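Glutamic acid/alanine-rich protein (Trypanosoma congolense, PDB 2Y44) is a surface protein of the trypanosome whose long, mostly helical ectodomain probably forms part of the parasite's cell-surface coat. Local coordinates at residues A[3-8]-A[140-145]; A[13-17]-A[121-126]; A[32-36]-A[176-181]; A[129-134]-A[163-167]. Residue numbers count along the deposited sequence, not the author numbering.

Contact 1. Residues A[3-8]-A[140-145]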
# COMPACT_ATOMS: atom_id res chain seq x y z
N GLU A 3 -2.99 -28.51 -7.94
CA GLU A 3 -3.11 -27.71 -6.71
C GLU A 3 -1.97 -26.70 -6.61
O GLU A 3 -2.14 -25.55 -6.21
CB GLU A 3 -3.15 -28.61 -5.46
CG GLU A 3 -3.28 -27.86 -4.15
CD GLU A 3 -3.43 -28.79 -2.94
OE1 GLU A 3 -3.03 -29.97 -3.03
OE2 GLU A 3 -3.92 -28.29 -1.90
N GLU A 4 -0.76 -27.15 -6.92
CA GLU A 4 0.38 -26.27 -6.84
C GLU A 4 0.29 -25.15 -7.87
O GLU A 4 0.67 -24.01 -7.60
CB GLU A 4 1.62 -27.11 -7.09
CG GLU A 4 2.73 -26.67 -6.31
CD GLU A 4 3.78 -26.18 -7.21
OE1 GLU A 4 3.52 -25.15 -7.88
OE2 GLU A 4 4.79 -26.92 -7.37
N VAL A 5 -0.20 -25.48 -9.06
CA VAL A 5 -0.31 -24.50 -10.13
C VAL A 5 -1.30 -23.42 -9.77
O VAL A 5 -1.03 -22.23 -9.98
CB VAL A 5 -0.74 -25.15 -11.44
CG1 VAL A 5 -0.94 -24.09 -12.53
CG2 VAL A 5 0.34 -26.15 -11.91
N GLN A 6 -2.43 -23.82 -9.21
CA GLN A 6 -3.47 -22.87 -8.83
C GLN A 6 -3.01 -22.03 -7.66
O GLN A 6 -3.30 -20.83 -7.57
CB GLN A 6 -4.74 -23.60 -8.44
CG GLN A 6 -5.54 -24.16 -9.63
CD GLN A 6 -6.25 -23.08 -10.49
OE1 GLN A 6 -5.80 -21.93 -10.61
NE2 GLN A 6 -7.40 -23.46 -11.07
N THR A 7 -2.22 -22.64 -6.77
CA THR A 7 -1.71 -21.89 -5.62
C THR A 7 -0.63 -20.88 -6.03
O THR A 7 -0.58 -19.75 -5.54
CB THR A 7 -1.25 -22.92 -4.51
OG1 THR A 7 -2.38 -23.71 -4.14
CG2 THR A 7 -0.74 -22.23 -3.30
N MET A 8 0.20 -21.25 -7.01
CA MET A 8 1.19 -20.37 -7.59
C MET A 8 0.46 -19.24 -8.32
O MET A 8 0.93 -18.10 -8.31
CB MET A 8 2.09 -21.13 -8.57
CG MET A 8 3.08 -20.24 -9.34
SD MET A 8 4.51 -21.11 -10.00
CE MET A 8 3.87 -22.82 -10.09
N ALA A 140 0.32 -20.34 1.62
CA ALA A 140 -0.36 -21.45 0.96
C ALA A 140 0.59 -22.16 0.02
O ALA A 140 0.64 -23.39 0.00
CB ALA A 140 -1.60 -20.94 0.18
N LEU A 141 1.35 -21.36 -0.72
CA LEU A 141 2.36 -21.94 -1.62
C LEU A 141 3.48 -22.67 -0.84
O LEU A 141 3.81 -23.80 -1.16
CB LEU A 141 2.94 -20.88 -2.55
CG LEU A 141 3.92 -21.42 -3.62
CD1 LEU A 141 3.25 -22.47 -4.57
CD2 LEU A 141 4.43 -20.20 -4.43
N ALA A 142 3.93 -22.07 0.26
CA ALA A 142 4.95 -22.68 1.11
C ALA A 142 4.49 -24.03 1.65
O ALA A 142 5.27 -25.02 1.74
CB ALA A 142 5.34 -21.75 2.26
N GLU A 143 3.22 -24.10 2.02
CA GLU A 143 2.65 -25.32 2.58
C GLU A 143 2.67 -26.51 1.63
O GLU A 143 2.78 -27.65 2.09
CB GLU A 143 1.21 -25.06 3.07
CG GLU A 143 1.19 -24.22 4.36
CD GLU A 143 -0.10 -23.44 4.53
OE1 GLU A 143 -1.08 -23.78 3.82
OE2 GLU A 143 -0.18 -22.61 5.47
N LEU A 144 2.56 -26.26 0.32
CA LEU A 144 2.61 -27.33 -0.68
C LEU A 144 4.03 -27.85 -0.96
O LEU A 144 4.19 -28.91 -1.60
CB LEU A 144 2.00 -26.88 -2.02
CG LEU A 144 0.54 -26.41 -1.94
CD1 LEU A 144 -0.05 -26.16 -3.36
CD2 LEU A 144 -0.29 -27.46 -1.20
N LEU A 145 5.03 -27.06 -0.59
CA LEU A 145 6.40 -27.33 -0.95
C LEU A 145 7.32 -27.34 0.27
O LEU A 145 8.09 -26.39 0.48
CB LEU A 145 6.87 -26.29 -1.97
CG LEU A 145 5.98 -26.31 -3.21
CD1 LEU A 145 6.11 -25.01 -3.98
CD2 LEU A 145 6.39 -27.48 -4.11

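Contact 2. Residues A[13-17]-A[121-126]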
# COMPACT_ATOMS: atom_id res chain seq x y z
N ARG A 13 -1.19 -13.54 -8.93
CA ARG A 13 -2.25 -12.48 -8.95
C ARG A 13 -2.04 -11.42 -7.86
O ARG A 13 -2.28 -10.22 -8.07
CB ARG A 13 -3.65 -13.11 -8.80
CG ARG A 13 -4.04 -13.95 -10.03
CD ARG A 13 -5.43 -13.56 -10.48
NE ARG A 13 -5.81 -14.14 -11.78
CZ ARG A 13 -6.45 -15.30 -11.92
NH1 ARG A 13 -6.71 -16.06 -10.86
NH2 ARG A 13 -6.87 -15.66 -13.13
N GLN A 14 -1.60 -11.88 -6.69
CA GLN A 14 -1.17 -10.96 -5.62
C GLN A 14 -0.01 -10.07 -6.05
O GLN A 14 -0.08 -8.85 -5.90
CB GLN A 14 -0.84 -11.73 -4.32
CG GLN A 14 -2.01 -12.54 -3.77
CD GLN A 14 -3.08 -11.68 -3.10
OE1 GLN A 14 -4.29 -11.82 -3.37
NE2 GLN A 14 -2.65 -10.80 -2.22
N LEU A 15 1.08 -10.67 -6.54
CA LEU A 15 2.20 -9.91 -7.05
C LEU A 15 1.79 -8.91 -8.15
O LEU A 15 2.20 -7.76 -8.15
CB LEU A 15 3.28 -10.87 -7.57
CG LEU A 15 3.97 -11.75 -6.53
CD1 LEU A 15 4.89 -12.75 -7.20
CD2 LEU A 15 4.70 -10.92 -5.45
N ARG A 16 1.01 -9.37 -9.12
CA ARG A 16 0.55 -8.46 -10.18
C ARG A 16 -0.28 -7.27 -9.68
O ARG A 16 -0.42 -6.25 -10.39
CB ARG A 16 -0.27 -9.24 -11.23
CG ARG A 16 0.54 -10.31 -11.91
CD ARG A 16 -0.39 -11.24 -12.65
NE ARG A 16 0.30 -12.39 -13.22
CZ ARG A 16 -0.35 -13.48 -13.66
NH1 ARG A 16 -1.69 -13.57 -13.53
NH2 ARG A 16 0.33 -14.50 -14.15
N ALA A 17 -0.78 -7.35 -8.45
CA ALA A 17 -1.66 -6.32 -7.92
C ALA A 17 -0.88 -5.24 -7.16
O ALA A 17 -1.46 -4.23 -6.81
CB ALA A 17 -2.76 -6.92 -7.04
N LYS A 121 -5.28 -19.99 -17.74
CA LYS A 121 -6.33 -19.09 -17.29
C LYS A 121 -5.81 -18.17 -16.17
O LYS A 121 -6.49 -17.24 -15.76
CB LYS A 121 -7.58 -19.86 -16.88
CG LYS A 121 -7.49 -20.60 -15.58
CD LYS A 121 -8.34 -19.92 -14.51
CE LYS A 121 -7.49 -18.95 -13.67
NZ LYS A 121 -8.23 -18.43 -12.50
N CYS A 122 -4.53 -18.29 -15.83
CA CYS A 122 -3.97 -17.41 -14.80
C CYS A 122 -3.54 -16.02 -15.30
O CYS A 122 -2.39 -15.66 -15.22
CB CYS A 122 -2.85 -18.09 -14.00
SG CYS A 122 -2.51 -17.12 -12.48
N THR A 123 -4.49 -15.24 -15.77
CA THR A 123 -4.20 -13.92 -16.28
C THR A 123 -4.80 -12.92 -15.31
O THR A 123 -5.66 -13.27 -14.51
CB THR A 123 -4.79 -13.72 -17.70
OG1 THR A 123 -6.16 -14.10 -17.71
CG2 THR A 123 -4.05 -14.62 -18.72
N GLY A 124 -4.30 -11.70 -15.32
CA GLY A 124 -4.91 -10.67 -14.48
C GLY A 124 -4.37 -10.63 -13.07
O GLY A 124 -3.64 -11.54 -12.61
N ALA A 125 -4.78 -9.58 -12.37
CA ALA A 125 -4.32 -9.27 -11.02
C ALA A 125 -5.44 -9.49 -10.02
O ALA A 125 -6.64 -9.39 -10.37
CB ALA A 125 -3.82 -7.79 -10.96
N ALA A 126 -5.07 -9.85 -8.78
CA ALA A 126 -6.04 -9.85 -7.70
C ALA A 126 -6.62 -8.45 -7.46
O ALA A 126 -6.04 -7.45 -7.83
CB ALA A 126 -5.42 -10.40 -6.43
O HOH W 1 -7.93 -18.63 -9.78

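Contact 3. Residues A[32-36]-A[176-181]. Unlike the reference sequence in segment 176-181: Tyr-178 (reference Ser).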
# COMPACT_ATOMS: atom_id res chain seq x y z
N SER A 32 -5.11 12.75 1.78
CA SER A 32 -5.05 13.10 3.20
C SER A 32 -4.24 14.36 3.45
O SER A 32 -4.65 15.21 4.25
CB SER A 32 -4.49 11.96 4.07
OG SER A 32 -5.38 10.87 4.11
N ALA A 33 -3.06 14.46 2.83
CA ALA A 33 -2.19 15.66 3.08
C ALA A 33 -2.82 16.93 2.50
O ALA A 33 -2.72 18.00 3.11
CB ALA A 33 -0.80 15.46 2.48
N ARG A 34 -3.55 16.76 1.39
CA ARG A 34 -4.28 17.88 0.80
C ARG A 34 -5.35 18.36 1.75
O ARG A 34 -5.48 19.55 1.98
CB ARG A 34 -4.89 17.50 -0.58
CG ARG A 34 -5.90 18.52 -1.11
CD ARG A 34 -6.80 17.89 -2.17
NE ARG A 34 -7.84 17.06 -1.55
CZ ARG A 34 -8.32 15.93 -2.05
NH1 ARG A 34 -7.90 15.48 -3.23
NH2 ARG A 34 -9.25 15.26 -1.38
N GLU A 35 -6.13 17.44 2.31
CA GLU A 35 -7.15 17.82 3.24
C GLU A 35 -6.55 18.44 4.49
O GLU A 35 -7.12 19.39 5.08
CB GLU A 35 -8.02 16.63 3.61
CG GLU A 35 -8.81 16.10 2.40
CD GLU A 35 -9.70 14.94 2.78
OE1 GLU A 35 -10.51 15.12 3.71
OE2 GLU A 35 -9.56 13.85 2.18
N ALA A 36 -5.43 17.89 4.94
CA ALA A 36 -4.82 18.43 6.14
C ALA A 36 -4.35 19.87 5.91
O ALA A 36 -4.44 20.74 6.78
CB ALA A 36 -3.64 17.57 6.57
N ALA A 176 -3.11 12.18 10.59
CA ALA A 176 -2.65 13.55 10.51
C ALA A 176 -3.77 14.45 9.99
O ALA A 176 -4.00 15.51 10.55
CB ALA A 176 -1.40 13.65 9.62
N LYS A 177 -4.41 14.06 8.90
CA LYS A 177 -5.66 14.74 8.45
C LYS A 177 -6.72 14.88 9.53
O LYS A 177 -7.28 15.97 9.73
CB LYS A 177 -6.23 14.08 7.19
CG LYS A 177 -7.70 14.43 6.87
CD LYS A 177 -8.17 13.58 5.69
CE LYS A 177 -8.43 12.11 6.09
NZ LYS A 177 -8.26 11.18 4.92
N TYR A 178 -6.96 13.80 10.29
CA TYR A 178 -7.96 13.81 11.34
C TYR A 178 -7.62 14.82 12.45
O TYR A 178 -8.46 15.61 12.88
CB TYR A 178 -8.14 12.40 11.89
CG TYR A 178 -9.21 12.29 12.95
CD1 TYR A 178 -10.57 12.37 12.62
CD2 TYR A 178 -8.87 12.20 14.30
CE1 TYR A 178 -11.55 12.28 13.60
CE2 TYR A 178 -9.84 12.07 15.28
CZ TYR A 178 -11.17 12.13 14.93
OH TYR A 178 -12.14 12.08 15.92
N GLU A 179 -6.37 14.84 12.90
CA GLU A 179 -5.96 15.87 13.87
C GLU A 179 -6.04 17.29 13.33
O GLU A 179 -6.44 18.22 14.06
CB GLU A 179 -4.54 15.62 14.33
CG GLU A 179 -4.38 14.42 15.26
CD GLU A 179 -2.99 14.41 15.88
OE1 GLU A 179 -2.76 15.11 16.89
OE2 GLU A 179 -2.12 13.75 15.29
N ALA A 180 -5.70 17.45 12.04
CA ALA A 180 -5.71 18.80 11.42
C ALA A 180 -7.13 19.36 11.42
O ALA A 180 -7.38 20.49 11.86
CB ALA A 180 -5.18 18.74 10.00
N GLU A 181 -8.07 18.50 11.04
CA GLU A 181 -9.47 18.89 11.00
C GLU A 181 -10.04 19.09 12.42
O GLU A 181 -10.76 20.07 12.67
CB GLU A 181 -10.26 17.89 10.16
CG GLU A 181 -9.96 18.05 8.61
CD GLU A 181 -10.57 16.91 7.78
OE1 GLU A 181 -10.46 15.77 8.29
OE2 GLU A 181 -11.19 17.13 6.67
O HOH W 2 -9.90 19.72 5.21

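Contact 4. Residues A[129-134]-A[163-167]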
# COMPACT_ATOMS: atom_id res chain seq x y z
N VAL A 129 -5.44 -6.18 -2.84
CA VAL A 129 -4.34 -6.92 -2.22
C VAL A 129 -3.94 -6.17 -0.95
O VAL A 129 -3.89 -4.93 -0.94
CB VAL A 129 -3.13 -7.04 -3.21
CG1 VAL A 129 -2.80 -5.68 -3.78
CG2 VAL A 129 -1.89 -7.61 -2.53
N THR A 130 -3.77 -6.91 0.14
CA THR A 130 -3.30 -6.34 1.39
C THR A 130 -2.09 -7.14 1.89
O THR A 130 -1.78 -8.22 1.39
CB THR A 130 -4.38 -6.42 2.46
OG1 THR A 130 -4.74 -7.79 2.67
CG2 THR A 130 -5.65 -5.67 2.02
N SER A 131 -1.40 -6.62 2.89
CA SER A 131 -0.31 -7.41 3.44
C SER A 131 -0.84 -8.77 3.93
O SER A 131 -0.13 -9.78 3.87
CB SER A 131 0.38 -6.64 4.57
OG SER A 131 -0.58 -6.34 5.58
N LYS A 132 -2.07 -8.81 4.42
CA LYS A 132 -2.66 -10.08 4.87
C LYS A 132 -2.95 -11.05 3.70
O LYS A 132 -2.61 -12.22 3.76
CB LYS A 132 -3.97 -9.84 5.63
CG LYS A 132 -4.54 -11.12 6.21
CD LYS A 132 -6.03 -11.01 6.55
CE LYS A 132 -6.24 -10.68 8.01
NZ LYS A 132 -7.67 -10.34 8.28
N SER A 133 -3.58 -10.57 2.63
CA SER A 133 -3.91 -11.48 1.49
C SER A 133 -2.64 -11.99 0.79
O SER A 133 -2.54 -13.16 0.39
CB SER A 133 -4.82 -10.82 0.47
OG SER A 133 -4.17 -9.73 -0.17
N LEU A 134 -1.65 -11.11 0.71
CA LEU A 134 -0.34 -11.45 0.14
C LEU A 134 0.39 -12.47 1.03
O LEU A 134 0.82 -13.51 0.54
CB LEU A 134 0.45 -10.16 -0.01
CG LEU A 134 1.89 -10.18 -0.44
CD1 LEU A 134 1.87 -10.71 -1.88
CD2 LEU A 134 2.40 -8.70 -0.40
N LEU A 163 4.34 -3.82 1.72
CA LEU A 163 2.91 -3.47 1.72
C LEU A 163 2.44 -2.99 3.10
O LEU A 163 1.69 -2.02 3.18
CB LEU A 163 2.04 -4.63 1.21
CG LEU A 163 0.60 -4.30 0.76
CD1 LEU A 163 0.58 -3.07 -0.13
CD2 LEU A 163 -0.05 -5.46 0.02
N LYS A 164 2.91 -3.64 4.17
CA LYS A 164 2.62 -3.13 5.52
C LYS A 164 3.09 -1.66 5.70
O LYS A 164 2.42 -0.86 6.39
CB LYS A 164 3.30 -4.00 6.59
CG LYS A 164 2.56 -5.30 6.85
CD LYS A 164 3.26 -6.08 7.94
CE LYS A 164 2.40 -7.25 8.40
NZ LYS A 164 3.15 -8.18 9.29
N SER A 165 4.24 -1.34 5.12
CA SER A 165 4.77 0.05 5.20
C SER A 165 3.78 0.98 4.58
O SER A 165 3.52 2.06 5.12
CB SER A 165 6.13 0.22 4.52
OG SER A 165 7.16 -0.40 5.26
N LEU A 166 3.26 0.62 3.39
CA LEU A 166 2.34 1.54 2.69
C LEU A 166 1.02 1.62 3.45
O LEU A 166 0.41 2.69 3.55
CB LEU A 166 2.05 1.03 1.27
CG LEU A 166 3.19 1.34 0.32
CD1 LEU A 166 3.09 0.43 -0.92
CD2 LEU A 166 3.16 2.85 -0.05
N GLU A 167 0.61 0.51 4.06
CA GLU A 167 -0.62 0.49 4.88
C GLU A 167 -0.43 1.38 6.09
O GLU A 167 -1.33 2.12 6.45
CB GLU A 167 -1.01 -0.94 5.30
CG GLU A 167 -1.60 -1.76 4.15
CD GLU A 167 -1.50 -3.27 4.40
OE1 GLU A 167 -0.95 -3.68 5.45
OE2 GLU A 167 -1.98 -4.02 3.52
O HOH W 3 -3.03 -2.69 1.22

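Contact 1. Residues A[3-8]-A[140-145]
Two helices of the ectodomain's bundle pack here in antiparallel fashion: residues 3-8 run at 155° to residues 140-144, their axes 9.4 Å apart at closest approach, with a signed crossing angle of -155°. Ala-140 opens the interface, its CB lying 3.8 Å from Thr-7 CG2. Next, Leu-141 stands opposite Thr-7 with CA atoms 5.7 Å apart; its CD1 reaches across to Met-8, 4.4 Å from that residue's CB. Three residues on, Leu-144 points toward the first helix and loses more surface to it than any other residue of the pair. Its CD1 fits against the backbone of Glu-3 and Glu-4, 3.5 Å from Glu-4 CA. Leu-145, where the chain has left the helix, brings CD2 to 3.7 Å from Glu-4 OE2. Behind the contact, Val-5 faces helices 57-107 and 113-120, while Ala-142 packs on helix 149-183. No hydrogen bond joins the segments; Thr-7 OG1 instead donates to Glu-3 O within its own helix at 2.8 Å, and lies 3.5 Å from Leu-144 CD1.

Contact 2. Residues A[13-17]-A[121-126]
A disulfide-tethered loop is held here by two arginines near the end of helix 2-16: Cys-122 is bonded through SG to Cys-9, one turn before Arg-13. Arg-13 forks onto one carbonyl, with NE 2.9 Å and NH2 3.0 Å from Thr-123 O, while the sulfur of Cys-122 lies over one face of its guanidinium. Arg-16 NH1 donates to Cys-122 O at 2.8 Å and to Gly-124 O at 3.0 Å; its NH2 makes a salt bridge with Asp-100 of helix 57-107. Cys-122 centres an inverse gamma turn, closed by Thr-123 N to Lys-121 O at 2.8 Å. At the backbone angles of Gly-124 (87/171°) a CB would jam against the preceding carbonyl. Lys-121 NZ sits 3.1 Å from Arg-13 NH2, two like charges; a water accepts from Lys-121 NZ at 2.7 Å and Arg-13 NH1 at 3.0 Å. Further along, Ala-126 N donates to Arg-13 O at 2.9 Å, and Ala-17 CB packs 4.2 Å from Ala-125 CB.

Contact 3. Residues A[32-36]-A[176-181]
Helical segments 32-36 and 176-181 run side by side in the same direction, 13° from parallel, with axes 8.4 Å apart at closest approach. Small residues permit this spacing, Ala-36 CB meeting Ala-180 CB at 3.9 Å; the backbones come closest at Ala-36 and Lys-177, CA atoms 4.4 Å apart. Beside this alanine contact, Lys-177 runs its side chain back along the flank of segment 32-36: its NZ donates to Ser-32 OG at 3.0 Å, and its CD lies 3.4 Å from Glu-35 OE1. Glu-35 OE2 and Lys-177 NZ, 4.0 Å apart, attract without forming a salt bridge. Two carboxylates come close, Glu-35 OE1 and Glu-181 OE2 being 3.6 Å apart; a water donates to Glu-181 OE2 at 3.2 Å and to Glu-35 O at 2.8 Å, linking the helices. Segment 32-36 overlaps the start of a predicted coiled coil. Helix 57-107 covers the alanine side: Ala-33 packs on its Ala-74, Glu-75 and Val-78, and Ala-176 touches Ala-74, so three long helices meet here.

Contact 4. Residues A[129-134]-A[163-167]
Glu-167, on helix 149-183, serves the start of helix 131-144 with both oxygens of its carboxylate. Ser-131 N, in the first turn where no preceding helical carbonyl is available to it, donates to Glu-167 OE2 at 2.7 Å with a nearly straight 167° angle, and Ser-131 OG donates to Glu-167 OE1, also at 2.7 Å. OE2 takes a second donor, a water that lies 2.9 Å from it and also donates to Val-129 O at 3.2 Å, so the carbonyl of the residue preceding the N-cap is bound as well. Another amide of the first turn, Ser-133 N, is met from within the segment: it donates to Thr-130 OG1 at 3.0 Å, and in return Thr-130 N donates to Ser-133 OG at 2.9 Å. Ser-133 OG is further hydrogen-bonded by Gln-14 of helix 2-16. Regular helical bonding then takes over with Leu-134 N to Thr-130 O at 3.0 Å. Beneath these polar bonds Leu-163 CD2 fills the junction, 3.8 Å from Val-129 CG2 and 4.1 Å from Leu-134 CD2, while Lys-164 CG lies 3.4 Å from Ser-131 CB. The reciprocal pairing of Thr-130, the N-cap, with Ser-133 is a classic capping box, here reinforced by a glutamate from the adjacent helix.

Overall arrangement
From the N terminus, helix 2-16 supplies the first half of contacts 1 and 2, and helix 18-53 that of contact 3. Contact 2 closes first, on the loop after helix 113-120, and lies within the larger span of contact 1. Contact 4 opens afterwards, in series, yet touches contact 2 through Gln-14 and Ala-17 against segment 129-134. Contact 1 closes on helix 131-144, crossing contacts 3 and 4. Contact 4 closes on helix 149-183, enclosed by contact 3, which also crosses contact 2. Contacts 1 and 2 tie one end together; contact 4, near the middle, joins the start of helix 131-144 to helix 149-183; contact 3, centres about 42 Å apart from contact 1, joins long helices toward the other.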